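Local coordinates for cell division control protein 4 (Saccharomyces cerevisiae, PDB 3V7D) that recognises phosphorylated target proteins, such as the CDK inhibitor SIC1, for an SCF ubiquitin ligase, here as its F-box and WD40 propeller part, at residues Y219-S224 against L229-L234; V185-I190 against K233-S238; D210-K215 against N281-G286; K142-Y147 against L176-T181. The protein carries 1 engineered substitution. All coordinates share one frame; numbering follows the deposited sequence.

Contact 1: residues Y219-S224 against L229-L234; sequences YIVTGS and LHVWKL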
loop_
_atom_site.group_PDB
_atom_site.type_symbol
_atom_site.label_atom_id
_atom_site.label_comp_id
_atom_site.label_asym_id
_atom_site.label_seq_id
_atom_site.Cartn_x
_atom_site.Cartn_y
_atom_site.Cartn_z
ATOM N N TYR B 219 0.840 -5.842 24.004
ATOM C CA TYR B 219 0.962 -7.196 24.528
ATOM C C TYR B 219 1.849 -8.043 23.621
ATOM O O TYR B 219 1.826 -7.893 22.399
ATOM C CB TYR B 219 -0.415 -7.860 24.637
ATOM C CG TYR B 219 -1.384 -7.167 25.571
ATOM C CD1 TYR B 219 -2.185 -6.124 25.122
ATOM C CD2 TYR B 219 -1.508 -7.564 26.900
ATOM C CE1 TYR B 219 -3.074 -5.490 25.968
ATOM C CE2 TYR B 219 -2.397 -6.936 27.755
ATOM C CZ TYR B 219 -3.177 -5.898 27.284
ATOM O OH TYR B 219 -4.065 -5.264 28.124
ATOM N N ILE B 220 2.624 -8.937 24.220
ATOM C CA ILE B 220 3.379 -9.916 23.452
ATOM C C ILE B 220 2.641 -11.249 23.462
ATOM O O ILE B 220 2.165 -11.693 24.506
ATOM C CB ILE B 220 4.781 -10.136 24.041
ATOM C CG1 ILE B 220 5.482 -8.799 24.278
ATOM C CG2 ILE B 220 5.606 -11.026 23.131
ATOM C CD1 ILE B 220 6.795 -8.937 25.022
ATOM N N VAL B 221 2.537 -11.879 22.298
ATOM C CA VAL B 221 1.923 -13.196 22.180
ATOM C C VAL B 221 2.921 -14.151 21.539
ATOM O O VAL B 221 3.385 -13.908 20.427
ATOM C CB VAL B 221 0.654 -13.149 21.314
ATOM C CG1 VAL B 221 -0.094 -14.474 21.393
ATOM C CG2 VAL B 221 -0.239 -12.004 21.749
ATOM N N THR B 222 3.251 -15.232 22.236
ATOM C CA THR B 222 4.298 -16.137 21.769
ATOM C C THR B 222 3.805 -17.568 21.603
ATOM O O THR B 222 3.312 -18.178 22.550
ATOM C CB THR B 222 5.518 -16.134 22.723
ATOM O OG1 THR B 222 5.109 -16.547 24.035
ATOM C CG2 THR B 222 6.131 -14.746 22.802
ATOM N N GLY B 223 3.951 -18.101 20.394
ATOM C CA GLY B 223 3.606 -19.485 20.121
ATOM C C GLY B 223 4.818 -20.384 20.289
ATOM O O GLY B 223 5.938 -20.001 19.948
ATOM N N SER B 224 4.595 -21.585 20.813
ATOM C CA SER B 224 5.696 -22.490 21.117
ATOM C C SER B 224 5.439 -23.921 20.671
ATOM O O SER B 224 4.311 -24.300 20.364
ATOM C CB SER B 224 5.999 -22.467 22.619
ATOM O OG SER B 224 6.797 -23.574 23.013
ATOM N N LEU B 229 0.221 -20.948 23.623
ATOM C CA LEU B 229 0.635 -19.566 23.439
ATOM C C LEU B 229 0.645 -18.860 24.791
ATOM O O LEU B 229 -0.255 -19.055 25.612
ATOM C CB LEU B 229 -0.294 -18.828 22.481
ATOM C CG LEU B 229 -0.278 -19.258 21.016
ATOM C CD1 LEU B 229 -1.348 -20.310 20.744
ATOM C CD2 LEU B 229 -0.460 -18.046 20.121
ATOM N N HIS B 230 1.671 -18.048 25.027
ATOM C CA HIS B 230 1.740 -17.249 26.240
ATOM C C HIS B 230 1.485 -15.790 25.902
ATOM O O HIS B 230 1.924 -15.305 24.861
ATOM C CB HIS B 230 3.107 -17.400 26.909
ATOM C CG HIS B 230 3.271 -18.672 27.684
ATOM N ND1 HIS B 230 2.819 -19.890 27.224
ATOM C CD2 HIS B 230 3.846 -18.914 28.888
ATOM C CE1 HIS B 230 3.107 -20.826 28.110
ATOM N NE2 HIS B 230 3.731 -20.261 29.128
ATOM N N VAL B 231 0.766 -15.092 26.774
ATOM C CA VAL B 231 0.513 -13.668 26.576
ATOM C C VAL B 231 1.233 -12.847 27.649
ATOM O O VAL B 231 1.174 -13.168 28.836
ATOM C CB VAL B 231 -1.001 -13.346 26.562
ATOM C CG1 VAL B 231 -1.228 -11.865 26.297
ATOM C CG2 VAL B 231 -1.717 -14.188 25.509
ATOM N N TRP B 232 1.934 -11.801 27.222
ATOM C CA TRP B 232 2.675 -10.950 28.143
ATOM C C TRP B 232 2.469 -9.479 27.810
ATOM O O TRP B 232 2.311 -9.117 26.644
ATOM C CB TRP B 232 4.179 -11.247 28.106
ATOM C CG TRP B 232 4.568 -12.626 27.681
ATOM C CD1 TRP B 232 4.483 -13.156 26.425
ATOM C CD2 TRP B 232 5.159 -13.635 28.500
ATOM N NE1 TRP B 232 4.962 -14.445 26.421
ATOM C CE2 TRP B 232 5.386 -14.763 27.690
ATOM C CE3 TRP B 232 5.509 -13.704 29.854
ATOM C CZ2 TRP B 232 5.946 -15.941 28.178
ATOM C CZ3 TRP B 232 6.063 -14.875 30.343
ATOM C CH2 TRP B 232 6.275 -15.977 29.508
ATOM N N LYS B 233 2.474 -8.631 28.835
ATOM C CA LYS B 233 2.491 -7.191 28.619
ATOM C C LYS B 233 3.902 -6.755 28.244
ATOM O O LYS B 233 4.875 -7.238 28.820
ATOM C CB LYS B 233 2.018 -6.444 29.867
ATOM C CG LYS B 233 0.540 -6.634 30.173
ATOM C CD LYS B 233 0.107 -5.824 31.381
ATOM C CE LYS B 233 0.742 -6.354 32.652
ATOM N NZ LYS B 233 0.239 -7.712 33.001
ATOM N N LEU B 234 4.010 -5.860 27.265
ATOM C CA LEU B 234 5.299 -5.286 26.889
ATOM C C LEU B 234 5.663 -4.180 27.873
ATOM O O LEU B 234 4.929 -3.202 28.007
ATOM C CB LEU B 234 5.249 -4.720 25.468
ATOM C CG LEU B 234 6.536 -4.068 24.948
ATOM C CD1 LEU B 234 7.623 -5.110 24.723
ATOM C CD2 LEU B 234 6.272 -3.276 23.673
#

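Contact 2: residues V185-I190 against K233-S238; sequences VRVWDI and KLPKES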
loop_
_atom_site.group_PDB
_atom_site.type_symbol
_atom_site.label_atom_id
_atom_site.label_comp_id
_atom_site.label_asym_id
_atom_site.label_seq_id
_atom_site.Cartn_x
_atom_site.Cartn_y
_atom_site.Cartn_z
ATOM N N VAL B 185 11.530 -15.798 26.298
ATOM C CA VAL B 185 11.116 -14.641 25.525
ATOM C C VAL B 185 11.902 -13.454 26.064
ATOM O O VAL B 185 11.881 -13.185 27.265
ATOM C CB VAL B 185 9.613 -14.369 25.685
ATOM C CG1 VAL B 185 9.208 -13.149 24.882
ATOM C CG2 VAL B 185 8.801 -15.589 25.265
ATOM N N ARG B 186 12.612 -12.755 25.186
ATOM C CA ARG B 186 13.469 -11.663 25.628
ATOM C C ARG B 186 13.082 -10.312 25.035
ATOM O O ARG B 186 12.756 -10.205 23.853
ATOM C CB ARG B 186 14.934 -11.975 25.323
ATOM C CG ARG B 186 15.614 -12.853 26.364
ATOM C CD ARG B 186 17.051 -13.135 25.965
ATOM N NE ARG B 186 17.851 -13.670 27.063
ATOM C CZ ARG B 186 17.902 -14.957 27.392
ATOM N NH1 ARG B 186 17.191 -15.846 26.714
ATOM N NH2 ARG B 186 18.662 -15.353 28.403
ATOM N N VAL B 187 13.115 -9.286 25.877
ATOM C CA VAL B 187 12.863 -7.918 25.449
ATOM C C VAL B 187 14.194 -7.178 25.414
ATOM O O VAL B 187 14.981 -7.272 26.354
ATOM C CB VAL B 187 11.912 -7.193 26.419
ATOM C CG1 VAL B 187 11.656 -5.765 25.954
ATOM C CG2 VAL B 187 10.606 -7.963 26.558
ATOM N N TRP B 188 14.446 -6.452 24.330
ATOM C CA TRP B 188 15.720 -5.768 24.160
ATOM C C TRP B 188 15.532 -4.275 23.920
ATOM O O TRP B 188 14.532 -3.847 23.340
ATOM C CB TRP B 188 16.494 -6.361 22.979
ATOM C CG TRP B 188 16.625 -7.855 22.994
ATOM C CD1 TRP B 188 15.660 -8.763 22.677
ATOM C CD2 TRP B 188 17.800 -8.612 23.312
ATOM N NE1 TRP B 188 16.155 -10.039 22.790
ATOM C CE2 TRP B 188 17.469 -9.974 23.179
ATOM C CE3 TRP B 188 19.098 -8.270 23.705
ATOM C CZ2 TRP B 188 18.385 -10.993 23.421
ATOM C CZ3 TRP B 188 20.007 -9.286 23.947
ATOM C CH2 TRP B 188 19.647 -10.630 23.802
ATOM N N ASP B 189 16.502 -3.488 24.371
ATOM C CA ASP B 189 16.550 -2.069 24.056
ATOM C C ASP B 189 17.796 -1.819 23.215
ATOM O O ASP B 189 18.919 -1.923 23.710
ATOM C CB ASP B 189 16.595 -1.232 25.339
ATOM C CG ASP B 189 16.494 0.267 25.074
ATOM O OD1 ASP B 189 17.218 0.789 24.197
ATOM O OD2 ASP B 189 15.685 0.931 25.752
ATOM N N ILE B 190 17.593 -1.488 21.943
ATOM C CA ILE B 190 18.705 -1.254 21.025
ATOM C C ILE B 190 19.599 -0.102 21.483
ATOM O O ILE B 190 20.826 -0.194 21.432
ATOM C CB ILE B 190 18.203 -0.979 19.593
ATOM C CG1 ILE B 190 17.558 -2.236 19.013
ATOM C CG2 ILE B 190 19.343 -0.536 18.694
ATOM C CD1 ILE B 190 17.012 -2.057 17.612
ATOM N N LYS B 233 2.474 -8.631 28.835
ATOM C CA LYS B 233 2.491 -7.191 28.619
ATOM C C LYS B 233 3.902 -6.755 28.244
ATOM O O LYS B 233 4.875 -7.238 28.820
ATOM C CB LYS B 233 2.018 -6.444 29.867
ATOM C CG LYS B 233 0.540 -6.634 30.173
ATOM C CD LYS B 233 0.107 -5.824 31.381
ATOM C CE LYS B 233 0.742 -6.354 32.652
ATOM N NZ LYS B 233 0.239 -7.712 33.001
ATOM N N LEU B 234 4.010 -5.860 27.265
ATOM C CA LEU B 234 5.299 -5.286 26.889
ATOM C C LEU B 234 5.663 -4.180 27.873
ATOM O O LEU B 234 4.929 -3.202 28.007
ATOM C CB LEU B 234 5.249 -4.720 25.468
ATOM C CG LEU B 234 6.536 -4.068 24.948
ATOM C CD1 LEU B 234 7.623 -5.110 24.723
ATOM C CD2 LEU B 234 6.272 -3.276 23.673
ATOM N N PRO B 235 6.791 -4.343 28.578
ATOM C CA PRO B 235 7.255 -3.380 29.585
ATOM C C PRO B 235 7.467 -1.975 29.018
ATOM O O PRO B 235 7.938 -1.820 27.889
ATOM C CB PRO B 235 8.587 -3.974 30.043
ATOM C CG PRO B 235 8.448 -5.439 29.786
ATOM C CD PRO B 235 7.649 -5.539 28.522
ATOM N N LYS B 236 7.117 -0.966 29.810
ATOM C CA LYS B 236 7.260 0.432 29.410
ATOM C C LYS B 236 8.685 0.944 29.622
ATOM O O LYS B 236 9.461 0.350 30.371
ATOM C CB LYS B 236 6.261 1.311 30.170
ATOM C CG LYS B 236 5.591 0.632 31.365
ATOM C CD LYS B 236 6.510 0.548 32.582
ATOM C CE LYS B 236 5.844 -0.203 33.728
ATOM N NZ LYS B 236 5.483 -1.596 33.339
ATOM N N GLU B 237 9.021 2.046 28.955
ATOM C CA GLU B 237 10.358 2.634 29.057
ATOM C C GLU B 237 10.560 3.386 30.374
ATOM O O GLU B 237 9.598 3.828 31.003
ATOM C CB GLU B 237 10.642 3.555 27.865
ATOM C CG GLU B 237 10.697 2.849 26.516
ATOM C CD GLU B 237 9.393 2.949 25.742
ATOM O OE1 GLU B 237 8.432 3.558 26.260
ATOM O OE2 GLU B 237 9.330 2.422 24.612
ATOM N N SER B 238 11.819 3.537 30.778
ATOM C CA SER B 238 12.150 4.111 32.081
ATOM C C SER B 238 12.558 5.586 32.020
ATOM O O SER B 238 12.902 6.104 30.958
ATOM C CB SER B 238 13.255 3.292 32.757
ATOM O OG SER B 238 14.410 3.209 31.938
#

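Contact 3: residues D210-K215 against N281-G286; sequences DIVEYK and NIVVSG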
loop_
_atom_site.group_PDB
_atom_site.type_symbol
_atom_site.label_atom_id
_atom_site.label_comp_id
_atom_site.label_asym_id
_atom_site.label_seq_id
_atom_site.Cartn_x
_atom_site.Cartn_y
_atom_site.Cartn_z
ATOM N N ASP B 210 4.018 -12.431 17.988
ATOM C CA ASP B 210 3.489 -11.177 17.465
ATOM C C ASP B 210 3.273 -10.205 18.618
ATOM O O ASP B 210 3.207 -10.617 19.776
ATOM C CB ASP B 210 2.165 -11.411 16.735
ATOM C CG ASP B 210 1.844 -10.312 15.732
ATOM O OD1 ASP B 210 2.527 -9.262 15.740
ATOM O OD2 ASP B 210 0.901 -10.500 14.934
ATOM N N ILE B 211 3.166 -8.919 18.299
ATOM C CA ILE B 211 2.866 -7.899 19.297
ATOM C C ILE B 211 1.621 -7.126 18.892
ATOM O O ILE B 211 1.526 -6.636 17.766
ATOM C CB ILE B 211 4.021 -6.900 19.463
ATOM C CG1 ILE B 211 5.318 -7.625 19.835
ATOM C CG2 ILE B 211 3.671 -5.852 20.517
ATOM C CD1 ILE B 211 6.509 -6.698 19.972
ATOM N N VAL B 212 0.661 -7.018 19.805
ATOM C CA VAL B 212 -0.568 -6.291 19.514
ATOM C C VAL B 212 -0.760 -5.138 20.487
ATOM O O VAL B 212 -0.221 -5.154 21.592
ATOM C CB VAL B 212 -1.796 -7.210 19.568
ATOM C CG1 VAL B 212 -1.640 -8.354 18.579
ATOM C CG2 VAL B 212 -2.005 -7.742 20.985
ATOM N N GLU B 213 -1.516 -4.130 20.068
ATOM C CA GLU B 213 -1.867 -3.034 20.958
ATOM C C GLU B 213 -3.379 -2.957 21.112
ATOM O O GLU B 213 -4.108 -2.785 20.134
ATOM C CB GLU B 213 -1.322 -1.701 20.440
ATOM C CG GLU B 213 -1.550 -0.542 21.402
ATOM C CD GLU B 213 -0.976 0.769 20.901
ATOM O OE1 GLU B 213 -0.466 0.805 19.759
ATOM O OE2 GLU B 213 -1.035 1.766 21.652
ATOM N N TYR B 214 -3.852 -3.094 22.343
ATOM C CA TYR B 214 -5.280 -3.032 22.608
ATOM C C TYR B 214 -5.544 -2.054 23.746
ATOM O O TYR B 214 -5.017 -2.230 24.843
ATOM C CB TYR B 214 -5.818 -4.426 22.945
ATOM C CG TYR B 214 -7.304 -4.450 23.218
ATOM C CD1 TYR B 214 -8.217 -4.118 22.225
ATOM C CD2 TYR B 214 -7.793 -4.807 24.466
ATOM C CE1 TYR B 214 -9.574 -4.132 22.470
ATOM C CE2 TYR B 214 -9.149 -4.826 24.722
ATOM C CZ TYR B 214 -10.035 -4.489 23.720
ATOM O OH TYR B 214 -11.388 -4.508 23.972
ATOM N N LYS B 215 -6.348 -1.025 23.480
ATOM C CA LYS B 215 -6.636 0.019 24.465
ATOM C C LYS B 215 -5.359 0.695 24.947
ATOM O O LYS B 215 -5.154 0.838 26.147
ATOM C CB LYS B 215 -7.413 -0.545 25.662
ATOM C CG LYS B 215 -8.733 -1.202 25.291
ATOM C CD LYS B 215 -9.869 -0.187 25.236
ATOM C CE LYS B 215 -11.230 -0.854 25.059
ATOM N NZ LYS B 215 -11.582 -1.012 23.622
ATOM N N ASN B 281 -7.304 -6.805 20.179
ATOM C CA ASN B 281 -7.507 -7.885 21.142
ATOM C C ASN B 281 -7.673 -9.254 20.488
ATOM O O ASN B 281 -7.814 -10.263 21.176
ATOM C CB ASN B 281 -8.711 -7.595 22.045
ATOM C CG ASN B 281 -10.024 -7.567 21.281
ATOM O OD1 ASN B 281 -10.130 -6.940 20.225
ATOM N ND2 ASN B 281 -11.031 -8.254 21.807
ATOM N N ILE B 282 -7.662 -9.286 19.160
ATOM C CA ILE B 282 -7.843 -10.537 18.434
ATOM C C ILE B 282 -6.525 -11.097 17.912
ATOM O O ILE B 282 -5.765 -10.402 17.235
ATOM C CB ILE B 282 -8.821 -10.376 17.263
ATOM C CG1 ILE B 282 -10.186 -9.926 17.778
ATOM C CG2 ILE B 282 -8.960 -11.688 16.508
ATOM C CD1 ILE B 282 -10.857 -10.945 18.674
ATOM N N VAL B 283 -6.261 -12.359 18.240
ATOM C CA VAL B 283 -5.056 -13.042 17.791
ATOM C C VAL B 283 -5.405 -14.412 17.224
ATOM O O VAL B 283 -6.177 -15.159 17.823
ATOM C CB VAL B 283 -4.044 -13.215 18.942
ATOM C CG1 VAL B 283 -2.846 -14.018 18.479
ATOM C CG2 VAL B 283 -3.600 -11.861 19.474
ATOM N N VAL B 284 -4.837 -14.737 16.066
ATOM C CA VAL B 284 -5.038 -16.042 15.449
ATOM C C VAL B 284 -3.756 -16.874 15.493
ATOM O O VAL B 284 -2.677 -16.385 15.149
ATOM C CB VAL B 284 -5.496 -15.904 13.989
ATOM C CG1 VAL B 284 -5.757 -17.276 13.380
ATOM C CG2 VAL B 284 -6.745 -15.038 13.907
ATOM N N SER B 285 -3.872 -18.125 15.926
ATOM C CA SER B 285 -2.736 -19.038 15.920
ATOM C C SER B 285 -2.977 -20.176 14.938
ATOM O O SER B 285 -4.108 -20.616 14.765
ATOM C CB SER B 285 -2.495 -19.613 17.315
ATOM O OG SER B 285 -3.582 -20.436 17.710
ATOM N N GLY B 286 -1.909 -20.645 14.299
ATOM C CA GLY B 286 -1.973 -21.812 13.438
ATOM C C GLY B 286 -1.041 -22.895 13.950
ATOM O O GLY B 286 0.055 -22.598 14.426
#

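Contact 4: residues K142-Y147 against L176-T181; sequences KMIRVY and LVSGST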
loop_
_atom_site.group_PDB
_atom_site.type_symbol
_atom_site.label_atom_id
_atom_site.label_comp_id
_atom_site.label_asym_id
_atom_site.label_seq_id
_atom_site.Cartn_x
_atom_site.Cartn_y
_atom_site.Cartn_z
ATOM N N LYS B 142 22.681 -17.979 18.155
ATOM C CA LYS B 142 22.216 -17.395 19.417
ATOM C C LYS B 142 22.300 -15.865 19.456
ATOM O O LYS B 142 22.039 -15.254 20.495
ATOM C CB LYS B 142 22.961 -18.000 20.619
ATOM C CG LYS B 142 22.974 -19.524 20.663
ATOM C CD LYS B 142 23.839 -20.040 21.819
ATOM C CE LYS B 142 23.936 -21.556 21.799
ATOM N NZ LYS B 142 24.779 -22.089 22.911
ATOM N N MET B 143 22.637 -15.252 18.325
ATOM C CA MET B 143 22.848 -13.808 18.267
ATOM C C MET B 143 21.743 -13.037 17.547
ATOM O O MET B 143 21.069 -13.558 16.660
ATOM C CB MET B 143 24.186 -13.494 17.595
ATOM C CG MET B 143 25.384 -14.113 18.286
ATOM S SD MET B 143 25.433 -13.679 20.032
ATOM C CE MET B 143 27.041 -14.322 20.496
ATOM N N ILE B 144 21.582 -11.779 17.939
ATOM C CA ILE B 144 20.723 -10.843 17.233
ATOM C C ILE B 144 21.593 -9.693 16.748
ATOM O O ILE B 144 22.308 -9.074 17.537
ATOM C CB ILE B 144 19.627 -10.279 18.152
ATOM C CG1 ILE B 144 18.711 -11.399 18.644
ATOM C CG2 ILE B 144 18.821 -9.217 17.425
ATOM C CD1 ILE B 144 17.603 -10.925 19.563
ATOM N N ARG B 145 21.549 -9.411 15.452
ATOM C CA ARG B 145 22.360 -8.331 14.905
ATOM C C ARG B 145 21.493 -7.174 14.435
ATOM O O ARG B 145 20.444 -7.377 13.825
ATOM C CB ARG B 145 23.270 -8.836 13.782
ATOM C CG ARG B 145 24.337 -9.820 14.264
ATOM C CD ARG B 145 25.194 -10.352 13.123
ATOM N NE ARG B 145 26.137 -9.359 12.609
ATOM C CZ ARG B 145 27.336 -9.125 13.134
ATOM N NH1 ARG B 145 27.740 -9.799 14.198
ATOM N NH2 ARG B 145 28.134 -8.209 12.600
ATOM N N VAL B 146 21.943 -5.961 14.736
ATOM C CA VAL B 146 21.206 -4.754 14.406
ATOM C C VAL B 146 22.010 -3.900 13.434
ATOM O O VAL B 146 23.200 -3.643 13.651
ATOM C CB VAL B 146 20.902 -3.922 15.668
ATOM C CG1 VAL B 146 20.059 -2.706 15.316
ATOM C CG2 VAL B 146 20.200 -4.780 16.716
ATOM N N TYR B 147 21.353 -3.458 12.366
ATOM C CA TYR B 147 22.006 -2.656 11.344
ATOM C C TYR B 147 21.276 -1.332 11.129
ATOM O O TYR B 147 20.061 -1.233 11.320
ATOM C CB TYR B 147 22.054 -3.411 10.012
ATOM C CG TYR B 147 22.731 -4.767 10.039
ATOM C CD1 TYR B 147 22.081 -5.887 10.552
ATOM C CD2 TYR B 147 24.004 -4.938 9.505
ATOM C CE1 TYR B 147 22.690 -7.128 10.559
ATOM C CE2 TYR B 147 24.625 -6.180 9.508
ATOM C CZ TYR B 147 23.962 -7.269 10.034
ATOM O OH TYR B 147 24.574 -8.504 10.037
ATOM N N LEU B 176 12.716 -4.311 20.995
ATOM C CA LEU B 176 12.366 -5.507 20.234
ATOM C C LEU B 176 12.197 -6.743 21.116
ATOM O O LEU B 176 12.756 -6.824 22.209
ATOM C CB LEU B 176 13.391 -5.766 19.126
ATOM C CG LEU B 176 14.790 -6.236 19.527
ATOM C CD1 LEU B 176 14.962 -7.706 19.209
ATOM C CD2 LEU B 176 15.858 -5.416 18.823
ATOM N N VAL B 177 11.420 -7.703 20.625
ATOM C CA VAL B 177 11.155 -8.939 21.352
ATOM C C VAL B 177 11.657 -10.139 20.557
ATOM O O VAL B 177 11.497 -10.190 19.335
ATOM C CB VAL B 177 9.646 -9.105 21.622
ATOM C CG1 VAL B 177 9.386 -10.323 22.495
ATOM C CG2 VAL B 177 9.087 -7.851 22.276
ATOM N N SER B 178 12.263 -11.104 21.247
ATOM C CA SER B 178 12.796 -12.298 20.592
ATOM C C SER B 178 12.294 -13.603 21.217
ATOM O O SER B 178 11.951 -13.647 22.391
ATOM C CB SER B 178 14.326 -12.279 20.616
ATOM O OG SER B 178 14.815 -12.287 21.949
ATOM N N GLY B 179 12.265 -14.662 20.414
ATOM C CA GLY B 179 11.932 -15.993 20.887
ATOM C C GLY B 179 13.025 -16.957 20.470
ATOM O O GLY B 179 13.623 -16.798 19.406
ATOM N N SER B 180 13.292 -17.959 21.301
ATOM C CA SER B 180 14.453 -18.819 21.088
ATOM C C SER B 180 14.208 -20.286 21.421
ATOM O O SER B 180 13.167 -20.649 21.970
ATOM C CB SER B 180 15.641 -18.301 21.902
ATOM O OG SER B 180 16.705 -19.235 21.915
ATOM N N THR B 181 15.183 -21.126 21.089
ATOM C CA THR B 181 15.119 -22.541 21.429
ATOM C C THR B 181 15.477 -22.760 22.896
ATOM O O THR B 181 15.376 -23.877 23.403
ATOM C CB THR B 181 16.053 -23.389 20.546
ATOM O OG1 THR B 181 17.400 -22.918 20.676
ATOM C CG2 THR B 181 15.626 -23.304 19.093
#

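Contact 1: residues Y219-S224 against L229-L234
I220 and W232 form a hydrogen-bonded pair through their backbones, and T222 and H230 form the next one. V221 with V231 lies between them, and Y219 with K233 and G223 with L229 flank them at the two ends. T222 N reaches H230 O at 2.9 Å, and H230 N returns to T222 O at 3.0 Å. W232 N donates to I220 O at 2.7 Å. CA-H...O contacts accompany these bonds, as from L229 CA to T222 O.

One side-chain hydrogen bond adds to these. W232 NE1 points at T222 OG1, 3.2 Å away, with an N-H...O angle of 174° and the oxygen in the indole plane. T222 holds OG1 between its backbone N and carbonyl carbon (chi1 60°), which turns it to the indole edge. H202 NE2 is hydrogen-bonded to the same OG1. This His, Thr and Trp linkage belongs to the structural tetrad of WD40 blades, and the two strands are adjacent members of the third WD repeat.

Apolar contacts lie on both faces of the sheet. On the W232 face, I220 CB meets the indole at CD1, and I220 CD1 meets L234 CD1 at 3.9 Å, the two side chains crossing at about a right angle. On the other face, V221 CG1 packs on L229 CD2 at 3.8 Å. Y219 runs alongside K233, with CE2 3.8 Å from K233 CG. The lysine then bends, and its NZ is hydrogen-bonded to P260 O.

Contact 2: residues V185-I190 against K233-S238
V187 meets the ring of P235 at its CD atom: V187 CG2 is 4.3 Å from P235 CD. This saturated, puckered ring is the one ring at the interface. The indole of W188 is turned to the other side of its strand.

The second methyl of V187 takes the other partner. CG1 comes within 4.3 Å of L234 CD1. The valine has CG1 anti to its backbone N (chi1 -180°), and its two methyls are shared out, one to the leucine and one to the proline. L234 extends its chain from the other segment with CG anti to the backbone N (chi1 179°), which brings CD1 to V187. Both contacts are apolar and fairly long, and the backbones stay well apart, with the CA atoms of V187 and L234 8.1 Å from each other.

The arrangement joins two blades of the WD40 propeller. V187 lies on strand 185-189 of the second WD repeat. L234 and P235 begin the loop that leaves strand 229-233 and leads to strand 251-253. P235 also touches H197 of strand 194-199, next to 185-189 in its sheet, and L234 touches K218 of strand 218-224.

Contact 3: residues D210-K215 against N281-G286
Y214 and N281 meet where two successive blades of the WD40 propeller adjoin, the third WD repeat giving the tyrosine and the fourth the asparagine. The two meet by a CH-pi interaction. N281 CB sits over the centre of the Y214 ring, 3.4 Å from the centroid and only 8° off the ring normal. The asparagine amide stays close to the ring as well: its plane lies 24° from that of the phenol, and N281 OD1 is 3.6 Å from Y214 CE1. The two side chains run alongside each other in the same direction. N281 keeps CG between its backbone N and carbonyl carbon (chi1 65°), which leads the amide outward from CB, along the CE1 side toward the hydroxyl end of the ring. The backbone takes part too, since N281 N is 3.5 Å from Y214 CD1.

The opposite face of the tyrosine ring is taken by K215 CG, from the next residue in the chain. The phenol is thus sandwiched between a lysine methylene and the asparagine CB. N281 ND2 makes a weak hydrogen bond to D296 OD1, and A298 touches both Y214 and N281.

Further along, one valine pair joins the strands of the two blades. Strand 206-213 starts the sheet of its blade, and strand 282-287 is the second of the next. V212 CG1 meets V283 CG2 at 4.1 Å, the two valines crossing at a slant. V283 also touches V221 of strand 218-224. A polar tie lies nearby: D210 OD2 accepts a hydrogen bond from G278 N in the fourth repeat, while D210 OD1 is met by I211 N.

Contact 4: residues K142-Y147 against L176-T181
I144 CD1 carries this contact. It lies 3.7 Å from S178 CB and 3.9 Å from S178 OG, and it also meets L176 CD1 at 4.2 Å. I144 is extended, with CG1 anti to the carbonyl carbon and chi2 at 180°, and this delivers the end methyl to the other strand. S178 and L176 point to the same side of strand 175-180, two residues apart, and both turn toward the isoleucine. The CA atoms of I144 and S178 are 8.7 Å apart, so side chains alone make the contact.

The next shell surrounds these groups. L168 of strand 165-170 touches I144, L176 and S178 together. S178 OG is hydrogen-bonded to H161 NE2 and to W188 NE1. These are the Ser, His and Trp of the structural tetrad of a WD40 blade. The methyl of I144 therefore packs beside a buried hydroxyl whose polar needs are met within its own blade. The blade of I144 is that of the first WD repeat, and the serine belongs to the second, so the contact is part of the packing of one blade against the next.

On the first-repeat strand the side chains of R145 and Y147 point to the face away from S178. R145 NE donates to Y147 OH at 3.1 Å, nearly in the guanidinium plane, and Y147 OH is also hydrogen-bonded to R118 O. Beyond strand 175-180, T181 packs on an apolar side chain of the bound peptide.

From the N terminus, contact 4 closes first, joining the first WD repeat to the second across a 28-residue loop. Contact 2 opens at 185-190, on the strand that follows 175-180 in the same sheet, and closes at 233-238. Contact 3 opens inside this second loop, at 210-215, and ends beyond it at 281-286, so contacts 2 and 3 cross. Contact 1 is a short hairpin nested within contact 3, and it shares K233 and L234 with contact 2. Contacts 4, 2 and 3 tie neighbouring blades together, while contact 1 builds a single blade. V177 of contact 4 touches I220 and L234 of contact 1 and I211 of contact 3.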